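Local structure of DUF2235 domain-containing protein (Pseudomonas aeruginosa, 4O5P) at residues A[104-107]-A[108-111]; A[150-153]-A[154-157]; A[165-168]-A[169-172]; A[213-216]-A[217-221]. The protein is a type VI secretion phospholipase effector, Tle1, that probably cleaves membrane phospholipids with a catalytic domain of the alpha/beta-hydrolase clan. One frame throughout, in Å; residues are numbered along the deposited sequence.

Overall arrangement
The four contacts follow one another along the chain and lie on one side of it, within the helical layer that flanks the parallel strands of the hydrolase-like sheet. Contact 1 ends helix 104-108 just before strand 111-116; contact 2 is the middle of helix 139-162; contact 3 starts helix 168-178; contact 4 ends helix 195-219 before strand 225-236. Contacts 2 and 3 are closest, with centres about 10 Å apart, and touch. A salt bridge from Asp-104 to Arg-165 ties contact 1 to contact 3, whereas contact 4, whose centre lies about 20 Å from that of contact 2, meets it through leucines. Contacts 2 to 4 lie on the helical connection from strand 111-116 to strand 225-236; contact 1 leads into the first.

Contact 1 of 4, residues A[104-107]-A[108-111]; sequences DDIN and SRGI
Asp-105 turns its CG away from its own backbone N (chi1 -158°), and Arg-109, bent at its second and third torsions, curls back along the helix to meet it. OD1 of Asp-105 lies 2.8 Å from NH2 of Arg-109, over one face of the guanidinium. No N-H points at the oxygen and the two flat groups stand 64° apart, so this salt bridge rests on charge attraction alone. At the edge of the same guanidinium, CD1 of Ile-106 comes within 3.2 Å of NH1 of Arg-109. At its C-terminal end the helix closes in a Schellman motif: Ile-111 N bonds to Ile-106 O at 3.2 Å and Gly-110 N to Asn-107 O at 2.6 Å, with Gly-110 supplying the positive phi. The usual apolar partner of this motif is present too, CG2 of Ile-106 resting 3.9 Å from CB of Ile-111. Just before it, Ser-108 N bonds to Asp-104 O at 2.9 Å. Trp-436 packs against Ile-106 and Arg-109, Tyr-159 of helix 139-162 touches Ser-108, and Gly-110, just ahead of strand 111-116, already makes backbone hydrogen bonds with His-66 of strand 62-71.

Contact 2 of 4, residues A[150-153]-A[154-157]; sequences LVQL and VDAL
Val-151 O accepts the N-H of Asp-155 at 2.9 Å from its N atom, a fairly straight bond (160°) lying in the carbonyl plane. The next two bonds repeat the alpha-helical pattern, Ala-156 N to Gln-152 O at 2.9 Å and Leu-157 N to Leu-153 O at 3.1 Å. Side chains lean on the same carbonyls: CB of Val-154 sits 3.2 Å from Val-151 O, CB of Asp-155 3.3 Å from Gln-152 O, and CB of Ala-156 3.6 Å from Leu-153 O. Few side chains meet directly, since they point outward to the surrounding helices and strand. Asp-155 places CG opposite its backbone N, beside its carbonyl carbon (chi1 -176°), which sends the carboxylate out from the helix. Although buried, it is well supplied: OD1 probably takes the N-H of Leu-166 and OD2 is hydrogen-bonded to the hydroxyl of Tyr-114, so its negative charge is probably eased by both. Gln-152, one turn back, folds over instead, giving its NE2 to Trp-148 O. The apolar groups serve three neighbours: Leu-150 and Leu-153 pack on Leu-250 of helix 238-254, Val-151 on Leu-174 and Met-178 of helix 168-178, and Ala-156 on Phe-112 and Tyr-114 of strand 111-116. A buried helix of this kind, laid against the sheet within the crossover connection from strand 111-116 to strand 225-236, is characteristic of an alpha/beta-hydrolase fold.

Contact 3 of 4, residues A[165-168]-A[169-172]; sequences RLKL and NDVQ
Lys-167, at the N-cap position, and Leu-168 provide the carbonyls for the first backbone bonds of the helix. Lys-167 O accepts from Val-171 N at 3.0 Å, with the donor in the carbonyl plane and 160° at the hydrogen, and more weakly from Asp-170 N at 2.7 Å, where the approach is bent. Leu-168 O takes the N-H of Gln-172 at 3.0 Å. Apolar contact is made by Leu-166, just before the N-cap, whose CB lies 4.1 Å from CG2 of Val-171; these two positions define a hydrophobic staple, closing over the start of the helix from the loop side. A mixed apolar and polar contact follows on the outer face. CD2 of Leu-168 presses against the amide of Gln-172, 3.2 Å from NE2, the two side chains crossing at a slant. Gln-172 keeps CG beside its backbone N (chi1 -75°), which sets CG 3.1 Å from Leu-168 O; the extended remainder carries the amide to CD2 of Leu-168. Its NE2 has a weak hydrogen bond to Pro-124 O. Charge comes last: Lys-167 coils its end back toward Asp-170, yet NZ stops 4.7 Å from OD1 of Asp-170, too far for a direct pair. The carboxylate, in the first turn, is probably also favoured by the helix N-terminus. Leu-168 and the polar groups lie on the outer side, while Leu-166 packs on Val-151 and Val-171 on Trp-148, so the loop and first turn of helix 168-178 fold back on the middle of helix 139-162.

Contact 4 of 4, residues A[213-216]-A[217-221]; sequences KLRQ and RQNSG
Arg-217 lies along the last turns of its helix, touching the backbone of Lys-213 with its aliphatic part. With CG beside its backbone N, the chain sets CG 3.1 Å from Lys-213 O, the same oxygen that receives the N-H of Arg-217 at 3.0 Å from its N atom. A bend at the third torsion then leads the guanidinium off the helix, where NH2 donates to Pro-224 O in the loop beyond, and its side chain also touches Leu-161 and Ile-226. Gln-216 contributes chiefly its carbonyl. Its O is gripped twice by Ser-220, by OG at 2.6 Å and weakly by N at 3.0 Å. The serine hydroxyl, held between its own N and carbonyl carbon (chi1 63°), reaches back from 35° above the carbonyl plane. The amide of Gln-216 points the other way, NE2 bonding to Glu-212 OE1. Arg-215 and Asn-219, one turn apart, run side by side in the same direction, CG of Arg-215 lying 4.1 Å from ND2 of Asn-219. Their flat ends stand almost perpendicular (86°) and meet through water 1, which accepts from Arg-215 NE at 2.7 Å and, weakly, from Asn-219 ND2 at 3.3 Å. This water bridge lies on the exposed side of the helix. The sequence ends in a Schellman motif: Gly-221 takes the positive phi and gives a weak bond to Gln-218 O, stopping helix 195-219 and turning the chain toward strand 225-236, a typical Schellman ending with glycine at C', between a helix and a strand of an alpha/beta fold.

Contact 1 of 4, residues A[104-107]-A[108-111]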
loop_
_atom_site.group_PDB
_atom_site.type_symbol
_atom_site.label_atom_id
_atom_site.label_comp_id
_atom_site.label_asym_id
_atom_site.label_seq_id
_atom_site.Cartn_x
_atom_site.Cartn_y
_atom_site.Cartn_z
ATOM N N ASP A 104 24.497 17.887 4.343
ATOM C CA ASP A 104 24.666 19.180 3.676
ATOM C C ASP A 104 25.520 19.087 2.418
ATOM O O ASP A 104 25.194 19.663 1.381
ATOM C CB ASP A 104 25.348 20.174 4.620
ATOM C CG ASP A 104 24.446 20.644 5.741
ATOM O OD1 ASP A 104 23.210 20.647 5.555
ATOM O OD2 ASP A 104 24.985 21.030 6.806
ATOM N N ASP A 105 26.626 18.364 2.534
ATOM C CA ASP A 105 27.586 18.224 1.452
ATOM C C ASP A 105 26.965 17.573 0.211
ATOM O O ASP A 105 26.936 18.176 -0.868
ATOM C CB ASP A 105 28.779 17.406 1.937
ATOM C CG ASP A 105 30.005 17.643 1.107
ATOM O OD1 ASP A 105 30.043 17.132 -0.031
ATOM O OD2 ASP A 105 30.922 18.351 1.580
ATOM N N ILE A 106 26.445 16.358 0.376
ATOM C CA ILE A 106 25.860 15.616 -0.737
ATOM C C ILE A 106 24.674 16.344 -1.359
ATOM O O ILE A 106 24.510 16.338 -2.584
ATOM C CB ILE A 106 25.384 14.213 -0.311
ATOM C CG1 ILE A 106 26.458 13.502 0.510
ATOM C CG2 ILE A 106 25.050 13.387 -1.549
ATOM C CD1 ILE A 106 27.697 13.127 -0.303
ATOM N N ASN A 107 23.837 16.936 -0.508
ATOM C CA ASN A 107 22.721 17.759 -0.963
ATOM C C ASN A 107 23.238 18.891 -1.860
ATOM O O ASN A 107 22.782 19.067 -2.991
ATOM C CB ASN A 107 21.933 18.324 0.239
ATOM C CG ASN A 107 21.057 17.276 0.932
ATOM O OD1 ASN A 107 20.764 16.213 0.375
ATOM N ND2 ASN A 107 20.625 17.583 2.149
ATOM N N SER A 108 24.213 19.639 -1.351
ATOM C CA SER A 108 24.860 20.692 -2.128
ATOM C C SER A 108 25.465 20.167 -3.426
ATOM O O SER A 108 25.674 20.931 -4.370
ATOM C CB SER A 108 25.936 21.388 -1.295
ATOM O OG SER A 108 25.336 22.274 -0.377
ATOM N N ARG A 109 25.743 18.866 -3.479
ATOM C CA ARG A 109 26.170 18.242 -4.727
ATOM C C ARG A 109 24.989 17.776 -5.586
ATOM O O ARG A 109 25.187 17.167 -6.645
ATOM C CB ARG A 109 27.129 17.088 -4.455
ATOM C CG ARG A 109 28.414 17.506 -3.744
ATOM C CD ARG A 109 29.598 16.760 -4.334
ATOM N NE ARG A 109 30.648 16.508 -3.353
ATOM C CZ ARG A 109 30.604 15.530 -2.454
ATOM N NH1 ARG A 109 29.552 14.721 -2.399
ATOM N NH2 ARG A 109 31.606 15.363 -1.599
ATOM N N GLY A 110 23.770 18.057 -5.123
ATOM C CA GLY A 110 22.577 17.883 -5.939
ATOM C C GLY A 110 21.818 16.579 -5.761
ATOM O O GLY A 110 20.841 16.314 -6.472
ATOM N N ILE A 111 22.264 15.754 -4.821
ATOM C CA ILE A 111 21.567 14.513 -4.537
ATOM C C ILE A 111 20.865 14.605 -3.186
ATOM O O ILE A 111 21.498 14.936 -2.176
ATOM C CB ILE A 111 22.528 13.311 -4.564
ATOM C CG1 ILE A 111 23.211 13.214 -5.925
ATOM C CG2 ILE A 111 21.774 12.016 -4.274
ATOM C CD1 ILE A 111 24.206 12.071 -6.021
#

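Contact 2 of 4, residues A[150-153]-A[154-157]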
loop_
_atom_site.group_PDB
_atom_site.type_symbol
_atom_site.label_atom_id
_atom_site.label_comp_id
_atom_site.label_asym_id
_atom_site.label_seq_id
_atom_site.Cartn_x
_atom_site.Cartn_y
_atom_site.Cartn_z
ATOM N N LEU A 150 5.235 15.854 -2.655
ATOM C CA LEU A 150 5.339 17.003 -3.556
ATOM C C LEU A 150 6.143 18.165 -2.942
ATOM O O LEU A 150 7.043 18.704 -3.590
ATOM C CB LEU A 150 3.951 17.455 -4.029
ATOM C CG LEU A 150 3.265 16.464 -4.976
ATOM C CD1 LEU A 150 1.795 16.801 -5.183
ATOM C CD2 LEU A 150 4.005 16.426 -6.318
ATOM N N VAL A 151 5.850 18.505 -1.686
ATOM C CA VAL A 151 6.569 19.573 -0.985
ATOM C C VAL A 151 8.073 19.317 -0.915
ATOM O O VAL A 151 8.871 20.250 -1.066
ATOM C CB VAL A 151 6.000 19.805 0.437
ATOM C CG1 VAL A 151 6.824 20.846 1.201
ATOM C CG2 VAL A 151 4.544 20.230 0.353
ATOM N N GLN A 152 8.467 18.058 -0.711
ATOM C CA GLN A 152 9.892 17.730 -0.589
ATOM C C GLN A 152 10.719 18.108 -1.818
ATOM O O GLN A 152 11.926 18.371 -1.704
ATOM C CB GLN A 152 10.089 16.250 -0.271
ATOM C CG GLN A 152 9.459 15.841 1.034
ATOM C CD GLN A 152 9.665 16.878 2.115
ATOM O OE1 GLN A 152 10.779 17.063 2.607
ATOM N NE2 GLN A 152 8.602 17.573 2.476
ATOM N N LEU A 153 10.067 18.128 -2.979
ATOM C CA LEU A 153 10.695 18.535 -4.226
ATOM C C LEU A 153 10.998 20.032 -4.169
ATOM O O LEU A 153 12.073 20.506 -4.597
ATOM C CB LEU A 153 9.742 18.262 -5.389
ATOM C CG LEU A 153 9.305 16.826 -5.720
ATOM C CD1 LEU A 153 8.585 16.828 -7.062
ATOM C CD2 LEU A 153 10.476 15.855 -5.749
ATOM N N VAL A 154 10.024 20.767 -3.640
ATOM C CA VAL A 154 10.164 22.196 -3.453
ATOM C C VAL A 154 11.356 22.420 -2.525
ATOM O O VAL A 154 12.211 23.257 -2.810
ATOM C CB VAL A 154 8.876 22.831 -2.874
ATOM C CG1 VAL A 154 9.151 24.246 -2.373
ATOM C CG2 VAL A 154 7.763 22.857 -3.906
ATOM N N ASP A 155 11.415 21.644 -1.439
ATOM C CA ASP A 155 12.503 21.711 -0.464
ATOM C C ASP A 155 13.867 21.464 -1.096
ATOM O O ASP A 155 14.816 22.186 -0.819
ATOM C CB ASP A 155 12.272 20.702 0.663
ATOM C CG ASP A 155 13.326 20.794 1.758
ATOM O OD1 ASP A 155 13.321 21.794 2.500
ATOM O OD2 ASP A 155 14.159 19.869 1.892
ATOM N N ALA A 156 13.957 20.440 -1.940
ATOM C CA ALA A 156 15.203 20.124 -2.630
ATOM C C ALA A 156 15.685 21.290 -3.490
ATOM O O ALA A 156 16.869 21.643 -3.447
ATOM C CB ALA A 156 15.049 18.856 -3.466
ATOM N N LEU A 157 14.775 21.892 -4.262
ATOM C CA LEU A 157 15.175 23.045 -5.084
ATOM C C LEU A 157 15.579 24.224 -4.195
ATOM O O LEU A 157 16.604 24.861 -4.419
ATOM C CB LEU A 157 14.046 23.457 -6.039
ATOM C CG LEU A 157 14.398 24.373 -7.216
ATOM C CD1 LEU A 157 15.648 23.875 -7.939
ATOM C CD2 LEU A 157 13.239 24.487 -8.195
#

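Contact 3 of 4, residues A[165-168]-A[169-172]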
loop_
_atom_site.group_PDB
_atom_site.type_symbol
_atom_site.label_atom_id
_atom_site.label_comp_id
_atom_site.label_asym_id
_atom_site.label_seq_id
_atom_site.Cartn_x
_atom_site.Cartn_y
_atom_site.Cartn_z
ATOM N N ARG A 165 16.566 24.945 4.176
ATOM C CA ARG A 165 15.484 24.024 3.863
ATOM C C ARG A 165 14.188 24.560 4.441
ATOM O O ARG A 165 14.216 25.385 5.359
ATOM C CB ARG A 165 15.798 22.630 4.411
ATOM C CG ARG A 165 16.914 22.611 5.451
ATOM C CD ARG A 165 17.582 21.236 5.540
ATOM N NE ARG A 165 18.863 21.157 4.827
ATOM C CZ ARG A 165 19.555 20.029 4.660
ATOM N NH1 ARG A 165 19.087 18.887 5.147
ATOM N NH2 ARG A 165 20.709 20.030 4.005
ATOM N N LEU A 166 13.055 24.109 3.906
ATOM C CA LEU A 166 11.755 24.597 4.376
ATOM C C LEU A 166 11.552 24.312 5.866
ATOM O O LEU A 166 11.872 23.229 6.351
ATOM C CB LEU A 166 10.618 23.987 3.557
ATOM C CG LEU A 166 10.600 24.256 2.048
ATOM C CD1 LEU A 166 9.494 23.437 1.385
ATOM C CD2 LEU A 166 10.417 25.736 1.749
ATOM N N LYS A 167 11.039 25.292 6.601
ATOM C CA LYS A 167 10.725 25.055 8.003
ATOM C C LYS A 167 9.523 24.122 8.131
ATOM O O LYS A 167 8.546 24.260 7.396
ATOM C CB LYS A 167 10.463 26.366 8.744
ATOM C CG LYS A 167 11.725 27.058 9.244
ATOM C CD LYS A 167 11.395 28.435 9.783
ATOM C CE LYS A 167 10.632 29.245 8.746
ATOM N NZ LYS A 167 11.348 29.258 7.444
ATOM N N LEU A 168 9.627 23.179 9.065
ATOM C CA LEU A 168 8.585 22.203 9.383
ATOM C C LEU A 168 7.188 22.831 9.496
ATOM O O LEU A 168 6.185 22.224 9.101
ATOM C CB LEU A 168 8.971 21.480 10.673
ATOM C CG LEU A 168 8.102 20.347 11.212
ATOM C CD1 LEU A 168 8.983 19.268 11.806
ATOM C CD2 LEU A 168 7.176 20.868 12.263
ATOM N N ASN A 169 7.133 24.050 10.032
ATOM C CA ASN A 169 5.880 24.791 10.129
ATOM C C ASN A 169 5.281 25.012 8.747
ATOM O O ASN A 169 4.077 24.821 8.528
ATOM C CB ASN A 169 6.112 26.140 10.820
ATOM C CG ASN A 169 4.830 26.941 10.982
ATOM O OD1 ASN A 169 3.954 26.578 11.773
ATOM N ND2 ASN A 169 4.714 28.039 10.238
ATOM N N ASP A 170 6.137 25.396 7.807
ATOM C CA ASP A 170 5.690 25.667 6.445
ATOM C C ASP A 170 5.341 24.412 5.652
ATOM O O ASP A 170 4.384 24.431 4.885
ATOM C CB ASP A 170 6.708 26.525 5.692
ATOM C CG ASP A 170 6.494 28.002 5.924
ATOM O OD1 ASP A 170 6.735 28.463 7.057
ATOM O OD2 ASP A 170 6.067 28.700 4.980
ATOM N N VAL A 171 6.108 23.339 5.821
ATOM C CA VAL A 171 5.743 22.058 5.220
ATOM C C VAL A 171 4.327 21.707 5.703
ATOM O O VAL A 171 3.418 21.499 4.887
ATOM C CB VAL A 171 6.734 20.927 5.584
ATOM C CG1 VAL A 171 6.164 19.573 5.199
ATOM C CG2 VAL A 171 8.077 21.135 4.904
ATOM N N GLN A 172 4.148 21.679 7.028
ATOM C CA GLN A 172 2.839 21.410 7.640
ATOM C C GLN A 172 1.713 22.242 7.033
ATOM O O GLN A 172 0.643 21.714 6.696
ATOM C CB GLN A 172 2.896 21.677 9.139
ATOM C CG GLN A 172 3.623 20.611 9.929
ATOM C CD GLN A 172 3.780 20.988 11.375
ATOM O OE1 GLN A 172 3.609 22.153 11.741
ATOM N NE2 GLN A 172 4.101 20.006 12.218
#

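Contact 4 of 4, residues A[213-216]-A[217-221]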
loop_
_atom_site.group_PDB
_atom_site.type_symbol
_atom_site.label_atom_id
_atom_site.label_comp_id
_atom_site.label_asym_id
_atom_site.label_seq_id
_atom_site.Cartn_x
_atom_site.Cartn_y
_atom_site.Cartn_z
ATOM N N LYS A 213 14.417 32.976 -8.958
ATOM C CA LYS A 213 15.823 32.765 -8.607
ATOM C C LYS A 213 16.617 32.131 -9.747
ATOM O O LYS A 213 17.759 32.535 -10.024
ATOM C CB LYS A 213 15.953 31.913 -7.353
ATOM C CG LYS A 213 15.185 32.437 -6.147
ATOM C CD LYS A 213 15.840 33.671 -5.516
ATOM C CE LYS A 213 15.481 33.789 -4.010
ATOM N NZ LYS A 213 16.060 35.027 -3.386
ATOM N N LEU A 214 16.014 31.147 -10.413
ATOM C CA LEU A 214 16.687 30.453 -11.507
ATOM C C LEU A 214 16.899 31.429 -12.658
ATOM O O LEU A 214 17.942 31.412 -13.306
ATOM C CB LEU A 214 15.885 29.228 -11.953
ATOM C CG LEU A 214 16.039 28.041 -11.006
ATOM C CD1 LEU A 214 14.961 26.977 -11.239
ATOM C CD2 LEU A 214 17.436 27.440 -11.129
ATOM N N ARG A 215 15.915 32.291 -12.891
ATOM C CA ARG A 215 16.081 33.363 -13.848
ATOM C C ARG A 215 17.281 34.255 -13.494
ATOM O O ARG A 215 18.119 34.526 -14.345
ATOM C CB ARG A 215 14.810 34.197 -13.922
ATOM C CG ARG A 215 14.893 35.341 -14.912
ATOM C CD ARG A 215 13.639 36.202 -14.852
ATOM N NE ARG A 215 13.034 36.337 -16.172
ATOM C CZ ARG A 215 11.750 36.108 -16.440
ATOM N NH1 ARG A 215 10.918 35.738 -15.470
ATOM N NH2 ARG A 215 11.296 36.256 -17.679
ATOM N N GLN A 216 17.374 34.690 -12.243
ATOM C CA GLN A 216 18.464 35.578 -11.840
ATOM C C GLN A 216 19.820 34.930 -12.114
ATOM O O GLN A 216 20.741 35.569 -12.656
ATOM C CB GLN A 216 18.356 35.929 -10.352
ATOM C CG GLN A 216 17.231 36.893 -9.987
ATOM C CD GLN A 216 17.039 36.999 -8.482
ATOM O OE1 GLN A 216 17.992 36.851 -7.714
ATOM N NE2 GLN A 216 15.805 37.226 -8.055
ATOM N N ARG A 217 19.931 33.655 -11.750
ATOM C CA ARG A 217 21.197 32.937 -11.836
ATOM C C ARG A 217 21.595 32.732 -13.264
ATOM O O ARG A 217 22.781 32.775 -13.590
ATOM C CB ARG A 217 21.090 31.569 -11.148
ATOM C CG ARG A 217 20.750 31.652 -9.684
ATOM C CD ARG A 217 20.657 30.270 -9.080
ATOM N NE ARG A 217 21.966 29.693 -8.789
ATOM C CZ ARG A 217 22.532 28.744 -9.521
ATOM N NH1 ARG A 217 21.894 28.264 -10.580
ATOM N NH2 ARG A 217 23.723 28.261 -9.192
ATOM N N GLN A 218 20.599 32.499 -14.117
ATOM C CA GLN A 218 20.849 32.290 -15.541
ATOM C C GLN A 218 21.274 33.605 -16.226
ATOM O O GLN A 218 22.210 33.621 -17.022
ATOM C CB GLN A 218 19.600 31.696 -16.213
ATOM C CG GLN A 218 19.641 31.681 -17.742
ATOM C CD GLN A 218 20.369 30.469 -18.304
ATOM O OE1 GLN A 218 21.599 30.417 -18.315
ATOM N NE2 GLN A 218 19.603 29.474 -18.760
ATOM N N ASN A 219 20.589 34.700 -15.903
ATOM C CA ASN A 219 20.864 35.992 -16.533
ATOM C C ASN A 219 22.147 36.637 -16.012
ATOM O O ASN A 219 22.700 37.548 -16.642
ATOM C CB ASN A 219 19.677 36.948 -16.360
ATOM C CG ASN A 219 18.461 36.522 -17.167
ATOM O OD1 ASN A 219 18.396 35.396 -17.653
ATOM N ND2 ASN A 219 17.488 37.419 -17.301
ATOM N N SER A 220 22.626 36.154 -14.872
ATOM C CA SER A 220 23.843 36.686 -14.269
ATOM C C SER A 220 24.995 35.712 -14.376
ATOM O O SER A 220 26.094 35.999 -13.905
ATOM C CB SER A 220 23.616 37.091 -12.812
ATOM O OG SER A 220 23.277 35.974 -12.008
ATOM N N GLY A 221 24.733 34.556 -14.989
ATOM C CA GLY A 221 25.770 33.570 -15.256
ATOM C C GLY A 221 26.361 32.932 -14.016
ATOM O O GLY A 221 27.498 32.465 -14.036
HETATM O O HOH W 1 14.278 38.276 -17.643
#